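Local structure of DNA replication and repair protein RecF (Caldanaerobacter subterraneus subsp. tengcongensis, 5Z67) at residues V118-E123 against L296-L301; K205-M210 against E220-I225; L227-V232 against H267-K272. The protein probably acts in recombinational DNA repair, DNA replication and the SOS response, binding single-stranded, linear DNA and ATP as a P-loop ATPase of the RecF family. All blocks are in the same frame, centred on the assembly; numbering follows the deposited sequence.

Contact 1: V118-E123 against L296-L301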
# COMPACT_ATOMS: atom_id res chain seq x y z
N VAL A 118 5.64 -5.76 -3.66
CA VAL A 118 4.94 -5.88 -2.40
C VAL A 118 6.00 -5.79 -1.31
O VAL A 118 7.02 -6.48 -1.37
CB VAL A 118 4.09 -7.18 -2.28
CG1 VAL A 118 3.06 -7.27 -3.39
CG2 VAL A 118 4.95 -8.40 -2.28
N ILE A 119 5.78 -4.90 -0.34
CA ILE A 119 6.78 -4.70 0.69
C ILE A 119 6.26 -5.29 1.98
O ILE A 119 5.11 -5.08 2.36
CB ILE A 119 7.17 -3.19 0.85
CG1 ILE A 119 8.15 -2.99 2.02
CG2 ILE A 119 5.94 -2.32 1.01
CD1 ILE A 119 9.03 -1.75 1.87
N PHE A 120 7.12 -6.10 2.59
CA PHE A 120 6.89 -6.71 3.89
C PHE A 120 7.71 -5.92 4.91
O PHE A 120 8.88 -5.60 4.67
CB PHE A 120 7.32 -8.18 3.90
CG PHE A 120 6.61 -9.07 2.88
CD1 PHE A 120 6.88 -8.97 1.52
CD2 PHE A 120 5.70 -10.04 3.30
CE1 PHE A 120 6.26 -9.79 0.59
CE2 PHE A 120 5.08 -10.89 2.37
CZ PHE A 120 5.36 -10.75 1.02
N SER A 121 7.11 -5.63 6.07
CA SER A 121 7.88 -5.11 7.19
C SER A 121 7.27 -5.60 8.50
O SER A 121 6.11 -6.01 8.53
CB SER A 121 7.92 -3.57 7.15
OG SER A 121 6.61 -3.03 7.24
N PRO A 122 8.05 -5.54 9.60
CA PRO A 122 7.47 -5.88 10.90
C PRO A 122 6.32 -4.96 11.30
O PRO A 122 5.49 -5.37 12.11
CB PRO A 122 8.66 -5.73 11.87
CG PRO A 122 9.65 -4.88 11.14
CD PRO A 122 9.49 -5.23 9.69
N GLU A 123 6.27 -3.76 10.71
CA GLU A 123 5.20 -2.78 10.93
C GLU A 123 3.84 -3.25 10.42
O GLU A 123 2.81 -2.68 10.79
CB GLU A 123 5.54 -1.44 10.25
CG GLU A 123 6.25 -0.45 11.12
CD GLU A 123 7.58 -0.98 11.60
OE1 GLU A 123 8.45 -1.27 10.75
OE2 GLU A 123 7.75 -1.10 12.83
N LEU A 296 -1.53 -11.78 5.55
CA LEU A 296 -2.09 -10.61 4.90
C LEU A 296 -1.27 -10.18 3.67
O LEU A 296 -1.80 -9.94 2.58
CB LEU A 296 -2.16 -9.47 5.91
CG LEU A 296 -2.88 -8.21 5.47
CD1 LEU A 296 -4.34 -8.53 5.18
CD2 LEU A 296 -2.73 -7.13 6.54
N LYS A 297 0.04 -10.12 3.84
CA LYS A 297 0.92 -9.72 2.76
C LYS A 297 1.03 -10.81 1.66
O LYS A 297 1.10 -10.51 0.46
CB LYS A 297 2.30 -9.36 3.34
CG LYS A 297 2.74 -7.91 3.10
CD LYS A 297 1.68 -6.92 3.56
CE LYS A 297 2.15 -5.48 3.47
NZ LYS A 297 2.26 -4.90 2.10
N LEU A 298 1.02 -12.09 2.07
CA LEU A 298 1.07 -13.19 1.12
C LEU A 298 -0.16 -13.17 0.21
O LEU A 298 -0.07 -13.43 -1.00
CB LEU A 298 1.19 -14.53 1.84
CG LEU A 298 2.59 -14.69 2.41
CD1 LEU A 298 2.70 -15.93 3.30
CD2 LEU A 298 3.54 -14.75 1.23
N SER A 299 -1.29 -12.84 0.80
CA SER A 299 -2.55 -12.73 0.08
C SER A 299 -2.53 -11.56 -0.89
O SER A 299 -2.87 -11.72 -2.06
CB SER A 299 -3.72 -12.57 1.07
OG SER A 299 -3.68 -13.65 1.98
N GLU A 300 -2.15 -10.39 -0.37
CA GLU A 300 -1.87 -9.22 -1.20
C GLU A 300 -1.08 -9.61 -2.46
O GLU A 300 -1.48 -9.27 -3.58
CB GLU A 300 -1.06 -8.18 -0.40
CG GLU A 300 -0.95 -6.82 -1.07
CD GLU A 300 0.09 -5.89 -0.40
OE1 GLU A 300 0.24 -5.92 0.84
OE2 GLU A 300 0.77 -5.14 -1.14
N LEU A 301 0.04 -10.30 -2.23
CA LEU A 301 0.89 -10.78 -3.30
C LEU A 301 0.09 -11.64 -4.27
O LEU A 301 0.06 -11.39 -5.49
CB LEU A 301 2.09 -11.58 -2.73
CG LEU A 301 3.04 -12.20 -3.75
CD1 LEU A 301 3.47 -11.14 -4.79
CD2 LEU A 301 4.27 -12.82 -3.07
O HOH W 1 2.90 -3.93 -0.49
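Lys297 reaches from helix 286-308 to the backbone of strand 117-120 and shows how one long side chain can serve an aromatic ring and a carbonyl together. Its CB and CG lie against Phe120: Lys297 CB comes to 3.3 Å from Phe120 CE2, and CG stands over one face of the ring, offset toward the rim, in a CH-pi contact 4.0 Å from the centroid. The ring is brought there by a first torsion of -59°, with CG anti to the carbonyl carbon. Bends at chi2 and chi4 of Lys297 then carry the chain past the ring, and NZ donates to Ile119 O at 2.9 Å, tilted 18° from the carbonyl plane. Lys297 NZ also meets the syn lone pair of Glu300 OE1 at 2.6 Å, a salt bridge one helical turn along. Glu300 extends its chain so that OE2 accepts a hydrogen bond from a water, which in turn accepts one from Ile119 N; both polar groups of Ile119 are thereby linked to the helix. With Lys297 replaced by an alanine, Ile119 O and Glu300 OE1 would probably lose their shared cation, and Phe120 the CH-pi contact over its face. Val118 completes the contact, its CG2 lying 4.0 Å from Leu301 CD1 where the two side chains cross at about a right angle. Residues 118-120 run nearly antiparallel to helical residues 296-301; strand 117-120, outermost in the mixed sheet, pairs with strand 313-316, whose Leu314 touches both Val118 and Leu301, while Tyr138 of helix 132-146 also bonds Glu300 OE1.

Contact 2: K205-M210 against E220-I225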
# COMPACT_ATOMS: atom_id res chain seq x y z
N LYS A 205 -11.97 -11.81 -1.89
CA LYS A 205 -10.73 -12.46 -2.33
C LYS A 205 -9.69 -12.53 -1.20
O LYS A 205 -9.00 -13.53 -1.04
CB LYS A 205 -10.15 -11.72 -3.55
CG LYS A 205 -10.91 -12.01 -4.84
CD LYS A 205 -10.51 -11.04 -5.94
CE LYS A 205 -11.65 -10.90 -6.94
NZ LYS A 205 -11.20 -10.68 -8.34
N LEU A 206 -9.55 -11.45 -0.44
CA LEU A 206 -8.61 -11.43 0.67
C LEU A 206 -8.93 -12.55 1.64
O LEU A 206 -8.03 -13.27 2.08
CB LEU A 206 -8.65 -10.08 1.39
CG LEU A 206 -7.65 -9.94 2.54
CD1 LEU A 206 -6.23 -10.22 2.07
CD2 LEU A 206 -7.73 -8.54 3.09
N LYS A 207 -10.22 -12.70 1.96
CA LYS A 207 -10.66 -13.71 2.90
C LYS A 207 -10.27 -15.10 2.41
O LYS A 207 -9.69 -15.88 3.15
CB LYS A 207 -12.18 -13.61 3.12
CG LYS A 207 -12.73 -14.56 4.21
CD LYS A 207 -13.52 -15.68 3.59
CE LYS A 207 -15.01 -15.38 3.67
NZ LYS A 207 -15.39 -14.02 3.15
N ASN A 208 -10.58 -15.39 1.15
CA ASN A 208 -10.27 -16.71 0.57
C ASN A 208 -8.78 -17.02 0.51
O ASN A 208 -8.35 -18.14 0.78
CB ASN A 208 -10.84 -16.81 -0.84
CG ASN A 208 -12.36 -16.68 -0.88
OD1 ASN A 208 -13.06 -17.08 0.05
ND2 ASN A 208 -12.86 -16.12 -1.97
N SER A 209 -8.00 -16.02 0.11
CA SER A 209 -6.57 -16.23 -0.04
C SER A 209 -5.92 -16.32 1.35
O SER A 209 -5.09 -17.19 1.60
CB SER A 209 -5.98 -15.10 -0.92
OG SER A 209 -4.57 -15.07 -0.84
N MET A 210 -6.32 -15.44 2.26
CA MET A 210 -5.71 -15.39 3.59
C MET A 210 -6.02 -16.64 4.41
O MET A 210 -5.17 -17.10 5.17
CB MET A 210 -6.19 -14.13 4.32
CG MET A 210 -5.22 -13.53 5.30
SD MET A 210 -5.77 -11.88 5.80
CE MET A 210 -5.19 -11.91 7.49
N GLU A 220 -5.02 -22.51 11.37
CA GLU A 220 -6.03 -21.72 12.06
C GLU A 220 -7.09 -21.19 11.10
O GLU A 220 -6.87 -21.16 9.88
CB GLU A 220 -5.37 -20.57 12.82
CG GLU A 220 -4.53 -21.03 13.98
CD GLU A 220 -3.98 -19.88 14.79
OE1 GLU A 220 -3.02 -19.21 14.32
OE2 GLU A 220 -4.52 -19.64 15.88
N LYS A 221 -8.24 -20.78 11.65
CA LYS A 221 -9.39 -20.39 10.84
C LYS A 221 -9.51 -18.87 10.69
O LYS A 221 -9.42 -18.11 11.67
CB LYS A 221 -10.68 -20.95 11.44
N LEU A 222 -9.75 -18.44 9.47
CA LEU A 222 -9.76 -17.01 9.16
C LEU A 222 -11.16 -16.57 8.71
O LEU A 222 -11.83 -17.26 7.94
CB LEU A 222 -8.69 -16.71 8.10
CG LEU A 222 -8.31 -15.29 7.72
CD1 LEU A 222 -9.26 -14.69 6.67
CD2 LEU A 222 -8.20 -14.39 8.94
N GLU A 223 -11.64 -15.46 9.25
CA GLU A 223 -12.87 -14.86 8.74
C GLU A 223 -12.66 -13.36 8.60
O GLU A 223 -11.87 -12.78 9.32
CB GLU A 223 -14.07 -15.16 9.66
CG GLU A 223 -15.44 -14.80 9.07
CD GLU A 223 -15.61 -15.34 7.65
OE1 GLU A 223 -15.59 -14.53 6.69
OE2 GLU A 223 -15.76 -16.58 7.49
N ILE A 224 -13.38 -12.73 7.67
CA ILE A 224 -13.32 -11.28 7.53
C ILE A 224 -14.72 -10.67 7.44
O ILE A 224 -15.52 -11.03 6.58
CB ILE A 224 -12.50 -10.85 6.32
CG1 ILE A 224 -11.03 -11.21 6.53
CG2 ILE A 224 -12.61 -9.35 6.13
CD1 ILE A 224 -10.22 -11.13 5.30
N ILE A 225 -14.99 -9.74 8.34
CA ILE A 225 -16.26 -9.04 8.34
C ILE A 225 -16.06 -7.61 7.80
O ILE A 225 -15.24 -6.85 8.30
CB ILE A 225 -16.86 -8.99 9.74
CG1 ILE A 225 -16.98 -10.42 10.29
CG2 ILE A 225 -18.19 -8.25 9.72
CD1 ILE A 225 -17.56 -10.48 11.69
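The helical residues 205-210 and the strand 222-225 run nearly antiparallel, at 169°, with axes 8.0 Å apart at their closest. From the strand, Leu222 and Ile224 both point at the helix, two residues apart and therefore on the same face, and between them they supply most of the apolar contact. Ile224 does so with a single methyl: its CG1 lies anti to the carbonyl carbon, and the chain beyond extends until CD1 rests 3.6 Å from Lys207 CA. The same methyl, Ile224 CD1, lies 4.0 Å from CG of Leu206, which the isoleucine meets crosswise. Leu222 fits one turn further along the helix, where its CD1 is 3.7 Å from Lys207 O and also lies against Met210 CB, while CD2 approaches the Met210 methyl CE.

The arrangement is a helix followed by an edge strand: helix 178-218 ends, the chain reverses within a few residues, and strand 222-227 returns along it as an outermost strand of a three-stranded antiparallel sheet. Met210 lies between layers, since it also touches Ile273 of strand 270-275 and Leu296 of helix 286-308.

A charged pair closes the border of this apolar patch. Glu223 starts away from the helix, but the bend at chi2 (49°) folds its carboxylate back, so that OE1 lies 3.6 Å from Lys207 NZ, a salt bridge at rather long range, and nearer still, 3.2 Å, to Lys207 CE. Three bends in the lysine chain curl it round to this point. Glu223 OE1 also accepts a hydrogen bond from Ile224 N, at 3.0 Å, which approaches 40° out of the carboxylate plane and helps to fix the rotation of the acid.

Contact 3: L227-V232 against H267-K272; sequences LNSAGV and HREDFK
Hydrogen bonding between the two segments centres on one carboxylate oxygen, Glu269 OE2, which is gripped twice by Ser229. Ser229 N donates to Glu269 OE2 at 2.9 Å and Ser229 OG at 3.1 Å, both arriving nearly along the C-O axis but from opposite faces of the carboxylate plane. Ser229 can bring both donors to the same oxygen because OG sits between its own backbone N and carbonyl carbon (chi1 51°). Glu269 has a similar first torsion, 61°, and beyond CG its chain is extended, which carries the acid to the start of the neighbouring turn.

That turn is a type I beta turn from Asn228 to Gly231, following strand 222-227 as the chain leaves the three-stranded antiparallel sheet for helix 238-251. Asn228 gathers the turn from within: Asn228 OD1 lies 3.1 Å from Ala230 N and 2.8 Å from Gly231 N, in weak bonds, and a longer, weak one reaches Val232 N. Gly231 has a positive phi, a conformation that suits glycine.

Charge is met from outside the two segments. The other oxygen of Glu269, OE1, forms a salt bridge with Arg199 of helix 178-218, so the carboxylate spans the turn and that helix. Asp270 OD2 is paired with Arg135 of helix 132-146.

Van der Waals contact falls largely to Leu227, whose side chain leans over the backbone of strand 270-275. Leu227 CD1 is 3.4 Å from Asp270 O and 3.8 Å from Asp270 CB. On the same stretch of chain, Leu227 O lies 3.5 Å from Glu269 CB, bringing the glutamate's own aliphatic stem against the backbone that leads into the turn.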
# COMPACT_ATOMS: atom_id res chain seq x y z
N LEU A 227 -17.97 -4.37 7.50
CA LEU A 227 -19.06 -3.52 7.92
C LEU A 227 -19.04 -2.26 7.05
O LEU A 227 -18.27 -1.32 7.28
CB LEU A 227 -18.91 -3.19 9.41
CG LEU A 227 -17.47 -3.24 9.95
CD1 LEU A 227 -16.98 -1.83 10.27
CD2 LEU A 227 -17.35 -4.14 11.16
N ASN A 228 -19.86 -2.27 6.01
CA ASN A 228 -19.86 -1.15 5.09
C ASN A 228 -20.81 -0.07 5.57
O ASN A 228 -21.71 -0.33 6.39
CB ASN A 228 -20.22 -1.59 3.67
CG ASN A 228 -21.61 -2.16 3.56
OD1 ASN A 228 -22.60 -1.43 3.72
ND2 ASN A 228 -21.70 -3.46 3.27
N SER A 229 -20.64 1.13 5.05
CA SER A 229 -21.37 2.30 5.55
C SER A 229 -22.83 2.40 5.05
O SER A 229 -23.61 3.21 5.57
CB SER A 229 -20.60 3.56 5.19
OG SER A 229 -20.28 3.57 3.82
N ALA A 230 -23.18 1.58 4.07
CA ALA A 230 -24.56 1.50 3.60
C ALA A 230 -25.39 0.55 4.44
O ALA A 230 -26.62 0.57 4.38
CB ALA A 230 -24.59 1.07 2.14
N GLY A 231 -24.71 -0.29 5.22
CA GLY A 231 -25.39 -1.23 6.11
C GLY A 231 -26.16 -2.32 5.39
O GLY A 231 -27.25 -2.70 5.83
N VAL A 232 -25.59 -2.86 4.32
CA VAL A 232 -26.35 -3.64 3.35
C VAL A 232 -26.13 -5.16 3.36
O VAL A 232 -27.09 -5.92 3.48
CB VAL A 232 -26.07 -3.12 1.93
CG1 VAL A 232 -26.47 -4.13 0.89
CG2 VAL A 232 -26.81 -1.82 1.70
N HIS A 267 -15.28 6.42 4.07
CA HIS A 267 -14.18 7.02 4.82
C HIS A 267 -14.31 6.72 6.32
O HIS A 267 -13.41 6.99 7.10
CB HIS A 267 -14.11 8.54 4.59
CG HIS A 267 -15.30 9.29 5.15
ND1 HIS A 267 -16.53 9.26 4.53
CD2 HIS A 267 -15.41 10.05 6.24
CE1 HIS A 267 -17.38 9.99 5.27
NE2 HIS A 267 -16.73 10.49 6.29
N ARG A 268 -15.43 6.15 6.72
CA ARG A 268 -15.59 5.76 8.12
C ARG A 268 -15.60 4.24 8.34
O ARG A 268 -15.88 3.77 9.44
CB ARG A 268 -16.89 6.35 8.68
CG ARG A 268 -16.95 7.86 8.62
CD ARG A 268 -16.37 8.43 9.90
NE ARG A 268 -16.40 9.88 9.95
CZ ARG A 268 -16.93 10.56 10.95
NH1 ARG A 268 -17.49 9.92 11.97
NH2 ARG A 268 -16.89 11.88 10.94
N GLU A 269 -15.32 3.46 7.32
CA GLU A 269 -15.66 2.06 7.55
C GLU A 269 -14.43 1.26 7.90
O GLU A 269 -13.31 1.80 7.96
CB GLU A 269 -16.46 1.49 6.35
CG GLU A 269 -15.79 1.48 5.03
CD GLU A 269 -16.77 1.21 3.87
OE1 GLU A 269 -16.31 0.67 2.84
OE2 GLU A 269 -17.97 1.53 3.96
N ASP A 270 -14.62 -0.00 8.23
CA ASP A 270 -13.51 -0.84 8.67
C ASP A 270 -13.76 -2.29 8.23
O ASP A 270 -14.84 -2.62 7.74
CB ASP A 270 -13.35 -0.76 10.21
CG ASP A 270 -12.05 -1.38 10.70
OD1 ASP A 270 -11.17 -1.62 9.88
OD2 ASP A 270 -11.90 -1.62 11.93
N PHE A 271 -12.75 -3.14 8.38
CA PHE A 271 -13.02 -4.57 8.30
C PHE A 271 -12.32 -5.29 9.43
O PHE A 271 -11.27 -4.85 9.91
CB PHE A 271 -12.59 -5.16 6.95
CG PHE A 271 -11.14 -5.08 6.68
CD1 PHE A 271 -10.58 -3.94 6.10
CD2 PHE A 271 -10.30 -6.18 6.94
CE1 PHE A 271 -9.24 -3.87 5.82
CE2 PHE A 271 -8.95 -6.12 6.65
CZ PHE A 271 -8.41 -4.96 6.08
N LYS A 272 -12.94 -6.39 9.83
CA LYS A 272 -12.57 -7.11 11.03
C LYS A 272 -12.00 -8.44 10.61
O LYS A 272 -12.68 -9.25 9.98
CB LYS A 272 -13.79 -7.31 11.92
CG LYS A 272 -13.52 -7.26 13.41
CD LYS A 272 -14.58 -8.04 14.23
CE LYS A 272 -15.99 -7.42 14.21
NZ LYS A 272 -16.99 -8.29 14.94

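Overall arrangement
The three contacts form a path from the mixed sheet that carries the predicted ATP site to an outlying one. Contact 1 is nearest that site, with the side chain of Ile119 about 7 Å from that of Ser39 in the P-loop; contacts 2 and 3 lie away from it. Contacts 1 and 2, with centres 15 Å apart, meet where helix 286-308 packs on helix 178-218: Leu296 CD1 is 3.7 Å from Met210 SD. Contacts 2 and 3, 17 Å between centres, share a sheet, and Ile225 O probably accepts a hydrogen bond from Lys272 N at 2.8 Å. Contacts 1 and 3 do not touch, their nearest atoms being about 5 Å apart.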